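Local coordinates for protein GH127 beta-L-arabinofuranoside (Geobacillus stearothermophilus, PDB 4QK0) that probably hydrolyses beta-L-arabinofuranosides, as a bacterial beta-L-arabinofuranosidase of glycoside hydrolase family 127, at residues A[148-153]-A[161-166]; A[364-369]-A[556-561]. All coordinates share one frame; numbering follows the deposited sequence.

Interaction 1 of 2, residues A[148-153]-A[161-166]; sequences IEAAVA and RRFLDI
A water molecule joins the backbones of Ala151 and Leu164: it accepts the N-H of Leu164, with N 2.7 Å from the water oxygen, and donates to Ala151 O at 3.1 Å. The amide lies near the start of helix 162-177 and the carbonyl on helix 140-158. Beside this bridge the contact is apolar. Phe163 has CG anti to its backbone N (chi1 -170°), which lays the ring against helix 140-158 with one face over Ala151. Ala151 CB stands 3.6 Å from the centroid of the Phe163 ring and 15° off the ring normal, a CH-pi contact displaced toward the CG side, while Ala151 CA lies 3.5 Å from Phe163 CD2. Ala150 CB meets the far part of the same ring obliquely, 3.6 Å from Phe163 CE2. Val152 CG2 reaches Leu164 CD1 more loosely, at 4.3 Å. Helices 140-158 and 162-177 form an antiparallel helical hairpin; the axes of the short segments come within 8.1 Å at 147° between directions. Such hairpins build the (alpha/alpha)6 barrel expected of the GH127 catalytic domain, a member of the six-hairpin clan. Leu83, Ile106 and Leu109 also pack on Phe163. The small side chains of Ala150 and Ala151 let the ring lie against the helix; no hydrogen bond crosses directly, and the water supplies the polar link between two buried backbones.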
# COMPACT_ATOMS: atom_id res chain seq x y z
N ILE A 148 -25.78 -26.54 8.34
CA ILE A 148 -26.12 -27.59 7.35
C ILE A 148 -24.91 -28.41 6.97
O ILE A 148 -24.92 -29.64 7.06
CB ILE A 148 -26.74 -26.97 6.13
CG1 ILE A 148 -28.16 -26.46 6.46
CG2 ILE A 148 -26.78 -27.97 5.00
CD1 ILE A 148 -28.79 -25.55 5.43
N GLU A 149 -23.81 -27.74 6.61
CA GLU A 149 -22.62 -28.52 6.23
C GLU A 149 -22.20 -29.39 7.35
O GLU A 149 -21.74 -30.50 7.12
CB GLU A 149 -21.43 -27.64 5.83
CG GLU A 149 -21.58 -26.85 4.55
CD GLU A 149 -20.23 -26.24 4.10
OE1 GLU A 149 -19.98 -25.03 4.32
OE2 GLU A 149 -19.43 -26.99 3.48
N ALA A 150 -22.29 -28.89 8.59
CA ALA A 150 -21.77 -29.68 9.70
C ALA A 150 -22.67 -30.93 9.90
O ALA A 150 -22.18 -32.01 10.16
CB ALA A 150 -21.78 -28.86 10.99
N ALA A 151 -23.98 -30.71 9.81
CA ALA A 151 -24.96 -31.78 9.97
C ALA A 151 -24.83 -32.86 8.90
O ALA A 151 -24.84 -34.05 9.20
CB ALA A 151 -26.38 -31.20 10.00
N VAL A 152 -24.62 -32.44 7.66
CA VAL A 152 -24.37 -33.40 6.58
C VAL A 152 -23.13 -34.23 6.89
O VAL A 152 -23.14 -35.47 6.82
CB VAL A 152 -24.20 -32.71 5.21
CG1 VAL A 152 -23.72 -33.70 4.14
CG2 VAL A 152 -25.51 -32.10 4.78
N ALA A 153 -22.05 -33.54 7.24
CA ALA A 153 -20.82 -34.22 7.53
C ALA A 153 -20.95 -35.20 8.71
O ALA A 153 -20.33 -36.26 8.71
CB ALA A 153 -19.69 -33.23 7.80
N ARG A 161 -28.57 -39.06 12.66
CA ARG A 161 -29.40 -38.20 11.86
C ARG A 161 -29.97 -37.01 12.59
O ARG A 161 -30.61 -36.14 11.98
CB ARG A 161 -30.71 -39.01 11.54
CG ARG A 161 -30.90 -39.64 10.18
CD ARG A 161 -32.37 -39.74 9.81
NE ARG A 161 -32.44 -39.58 8.36
CZ ARG A 161 -32.61 -38.42 7.73
NH1 ARG A 161 -32.78 -37.30 8.42
NH2 ARG A 161 -32.61 -38.36 6.40
N ARG A 162 -29.88 -37.02 13.90
CA ARG A 162 -30.47 -35.97 14.71
C ARG A 162 -30.13 -34.54 14.19
O ARG A 162 -31.01 -33.70 14.01
CB ARG A 162 -29.99 -36.16 16.15
CG ARG A 162 -30.51 -35.15 17.13
CD ARG A 162 -31.94 -35.40 17.53
NE ARG A 162 -32.27 -34.36 18.50
CZ ARG A 162 -33.16 -33.37 18.33
NH1 ARG A 162 -33.90 -33.27 17.24
NH2 ARG A 162 -33.31 -32.47 19.29
N PHE A 163 -28.85 -34.30 13.91
CA PHE A 163 -28.40 -32.94 13.54
C PHE A 163 -28.96 -32.66 12.15
O PHE A 163 -29.53 -31.61 11.87
CB PHE A 163 -26.87 -32.89 13.61
CG PHE A 163 -26.24 -31.49 13.48
CD1 PHE A 163 -26.99 -30.32 13.47
CD2 PHE A 163 -24.84 -31.39 13.40
CE1 PHE A 163 -26.36 -29.07 13.37
CE2 PHE A 163 -24.22 -30.16 13.28
CZ PHE A 163 -24.98 -29.00 13.27
N LEU A 164 -28.87 -33.66 11.29
CA LEU A 164 -29.48 -33.55 9.97
C LEU A 164 -30.98 -33.22 9.99
O LEU A 164 -31.43 -32.37 9.23
CB LEU A 164 -29.26 -34.84 9.18
CG LEU A 164 -29.67 -34.80 7.70
CD1 LEU A 164 -28.80 -33.77 7.00
CD2 LEU A 164 -29.50 -36.16 7.07
N ASP A 165 -31.72 -33.85 10.93
CA ASP A 165 -33.14 -33.57 11.07
C ASP A 165 -33.42 -32.15 11.48
O ASP A 165 -34.28 -31.49 10.94
CB ASP A 165 -33.78 -34.55 12.07
CG ASP A 165 -33.91 -35.98 11.49
OD1 ASP A 165 -34.05 -36.11 10.26
OD2 ASP A 165 -33.85 -36.97 12.26
N ILE A 166 -32.68 -31.68 12.46
CA ILE A 166 -32.77 -30.29 12.91
C ILE A 166 -32.52 -29.33 11.74
O ILE A 166 -33.30 -28.39 11.54
CB ILE A 166 -31.71 -30.06 14.03
CG1 ILE A 166 -32.13 -30.81 15.31
CG2 ILE A 166 -31.47 -28.58 14.28
CD1 ILE A 166 -31.00 -30.99 16.33
O HOH W 1 -26.67 -35.25 11.43

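Interaction 2 of 2, residues A[364-369]-A[556-561]; sequences LYNGTI and PIVYCL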
# COMPACT_ATOMS: atom_id res chain seq x y z
N LEU A 364 -3.32 -26.36 -1.62
CA LEU A 364 -3.15 -27.29 -0.54
C LEU A 364 -1.76 -27.35 0.04
O LEU A 364 -1.61 -27.53 1.28
CB LEU A 364 -3.54 -28.71 -0.99
CG LEU A 364 -5.04 -29.05 -1.01
CD1 LEU A 364 -5.20 -30.46 -1.61
CD2 LEU A 364 -5.66 -29.03 0.38
N TYR A 365 -0.75 -27.28 -0.80
CA TYR A 365 0.63 -27.44 -0.36
C TYR A 365 1.34 -26.08 -0.12
O TYR A 365 2.57 -26.05 0.15
CB TYR A 365 1.45 -28.32 -1.33
CG TYR A 365 1.06 -29.81 -1.35
CD1 TYR A 365 0.01 -30.24 -2.12
CD2 TYR A 365 1.68 -30.73 -0.53
CE1 TYR A 365 -0.38 -31.57 -2.13
CE2 TYR A 365 1.32 -32.07 -0.53
CZ TYR A 365 0.27 -32.49 -1.33
OH TYR A 365 -0.17 -33.80 -1.38
N ASN A 366 0.59 -24.98 -0.22
CA ASN A 366 1.21 -23.64 -0.13
C ASN A 366 0.36 -22.71 0.66
O ASN A 366 0.46 -22.69 1.87
CB ASN A 366 1.52 -23.10 -1.50
CG ASN A 366 2.51 -24.00 -2.25
OD1 ASN A 366 3.73 -23.92 -2.04
ND2 ASN A 366 2.00 -24.82 -3.17
N GLY A 367 -0.57 -22.03 0.06
CA GLY A 367 -1.29 -20.96 0.75
C GLY A 367 -2.38 -21.28 1.72
O GLY A 367 -3.06 -20.35 2.22
N THR A 368 -2.66 -22.56 1.94
CA THR A 368 -3.63 -22.95 2.97
C THR A 368 -2.81 -23.25 4.22
O THR A 368 -2.99 -22.62 5.23
CB THR A 368 -4.48 -24.21 2.62
OG1 THR A 368 -3.60 -25.27 2.22
CG2 THR A 368 -5.46 -23.91 1.51
N ILE A 369 -1.99 -24.29 4.16
CA ILE A 369 -1.26 -24.72 5.30
C ILE A 369 -0.23 -23.65 5.77
O ILE A 369 0.24 -23.72 6.90
CB ILE A 369 -0.58 -26.09 5.06
CG1 ILE A 369 0.11 -26.15 3.76
CG2 ILE A 369 -1.62 -27.22 5.10
CD1 ILE A 369 1.04 -27.35 3.63
N PRO A 556 5.07 -29.69 -6.50
CA PRO A 556 3.97 -28.74 -6.21
C PRO A 556 4.32 -27.62 -5.20
O PRO A 556 3.45 -26.80 -4.90
CB PRO A 556 2.90 -29.65 -5.58
CG PRO A 556 3.72 -30.62 -4.79
CD PRO A 556 4.94 -30.88 -5.65
N ILE A 557 5.54 -27.62 -4.66
CA ILE A 557 5.87 -26.76 -3.55
C ILE A 557 6.66 -25.53 -3.98
O ILE A 557 7.71 -25.63 -4.62
CB ILE A 557 6.61 -27.52 -2.44
CG1 ILE A 557 5.56 -28.42 -1.76
CG2 ILE A 557 7.17 -26.53 -1.44
CD1 ILE A 557 6.16 -29.31 -0.71
N VAL A 558 6.07 -24.38 -3.66
CA VAL A 558 6.68 -23.12 -3.86
C VAL A 558 7.59 -22.84 -2.65
O VAL A 558 7.18 -23.01 -1.49
CB VAL A 558 5.64 -22.00 -4.00
CG1 VAL A 558 6.31 -20.67 -4.19
CG2 VAL A 558 4.74 -22.25 -5.21
N TYR A 559 8.77 -22.34 -2.97
CA TYR A 559 9.81 -22.06 -1.99
C TYR A 559 9.89 -20.56 -1.64
O TYR A 559 9.36 -19.73 -2.34
CB TYR A 559 11.14 -22.60 -2.56
CG TYR A 559 11.25 -24.06 -2.25
CD1 TYR A 559 10.47 -24.99 -2.91
CD2 TYR A 559 12.07 -24.49 -1.22
CE1 TYR A 559 10.50 -26.35 -2.55
CE2 TYR A 559 12.17 -25.81 -0.90
CZ TYR A 559 11.35 -26.75 -1.54
OH TYR A 559 11.41 -28.06 -1.15
N CYS A 560 10.56 -20.25 -0.53
CA CYS A 560 10.79 -18.87 -0.09
C CYS A 560 12.14 -18.77 0.58
O CYS A 560 12.76 -19.82 0.92
CB CYS A 560 9.73 -18.41 0.84
SG CYS A 560 9.78 -19.10 2.48
N LEU A 561 12.65 -17.53 0.68
CA LEU A 561 13.89 -17.28 1.45
C LEU A 561 13.54 -16.57 2.71
O LEU A 561 12.68 -15.67 2.70
CB LEU A 561 14.87 -16.43 0.69
CG LEU A 561 15.24 -16.76 -0.73
CD1 LEU A 561 16.42 -15.92 -1.21
CD2 LEU A 561 15.61 -18.19 -0.83
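Tyr365 and Asn366 face the start of strand 557-562, with the CA atoms of Tyr365 and Ile557 6.2 Å apart. The carboxamide of Asn366 binds the backbone there through both of its polar atoms, to Pro556 O just before the strand and Val558 N within it. Its ND2 donates to Pro556 O at 3.0 Å, and the N-H...O angle of 167° makes this bond nearly straight; the acceptor lies in the amide plane of Asn366, and the donor lies in the carbonyl plane of Pro556. Asn366 OD1 in turn accepts from Val558 N at 2.9 Å, the donor being tilted 21° from the carbonyl plane of the Asn366 amide. Asn366 CG sits beside its own backbone N and anti to the carbonyl carbon (chi1 -61°), a setting that brings the amide up to the strand, and two bonds to the peptide groups flanking Ile557 fix its rotation. Because ND2 also donates to Arg362 O, the same amide links back to the backbone of helix 354-365. The contact thus bridges the helical GH127 catalytic domain and the C-terminal beta domain, whose mixed sheet includes strand 557-562. Alongside the polar pair, Val558 CB comes within 3.3 Å of Asn366 OD1, and the two side chains cross at about a right angle. Tyr365 adds an apolar flank: its CB lies 4.1 Å from Ile557 CG1, and Pro556 CG rests over one face of the phenol ring, 4.4 Å from Tyr365 CG. At the far end of that ring, Tyr365 OH is hydrogen-bonded to Trp23 NE1, while the indole of Trp23 meets the phenol edge-to-face and Phe22 also packs against it.

Overall arrangement
Every touching residue in both interactions is buried, yet they lie on opposite sides of the chain's centre, with their own centres 34 Å apart and nearest atoms about 14 Å apart. No helix or strand is common to the two. Interaction 1 is local, joining consecutive helices inside the catalytic domain; interaction 2 spans 187 residues and lies closer to the chain's centre, 13 Å against 22 Å. Although they bury similar areas, 228 and 212 Å², their chemistry diverges: between the helices the polar link runs through water beside ring and methyl packing, whereas at the domain boundary a side-chain amide bonds directly to the backbone at a strand's start.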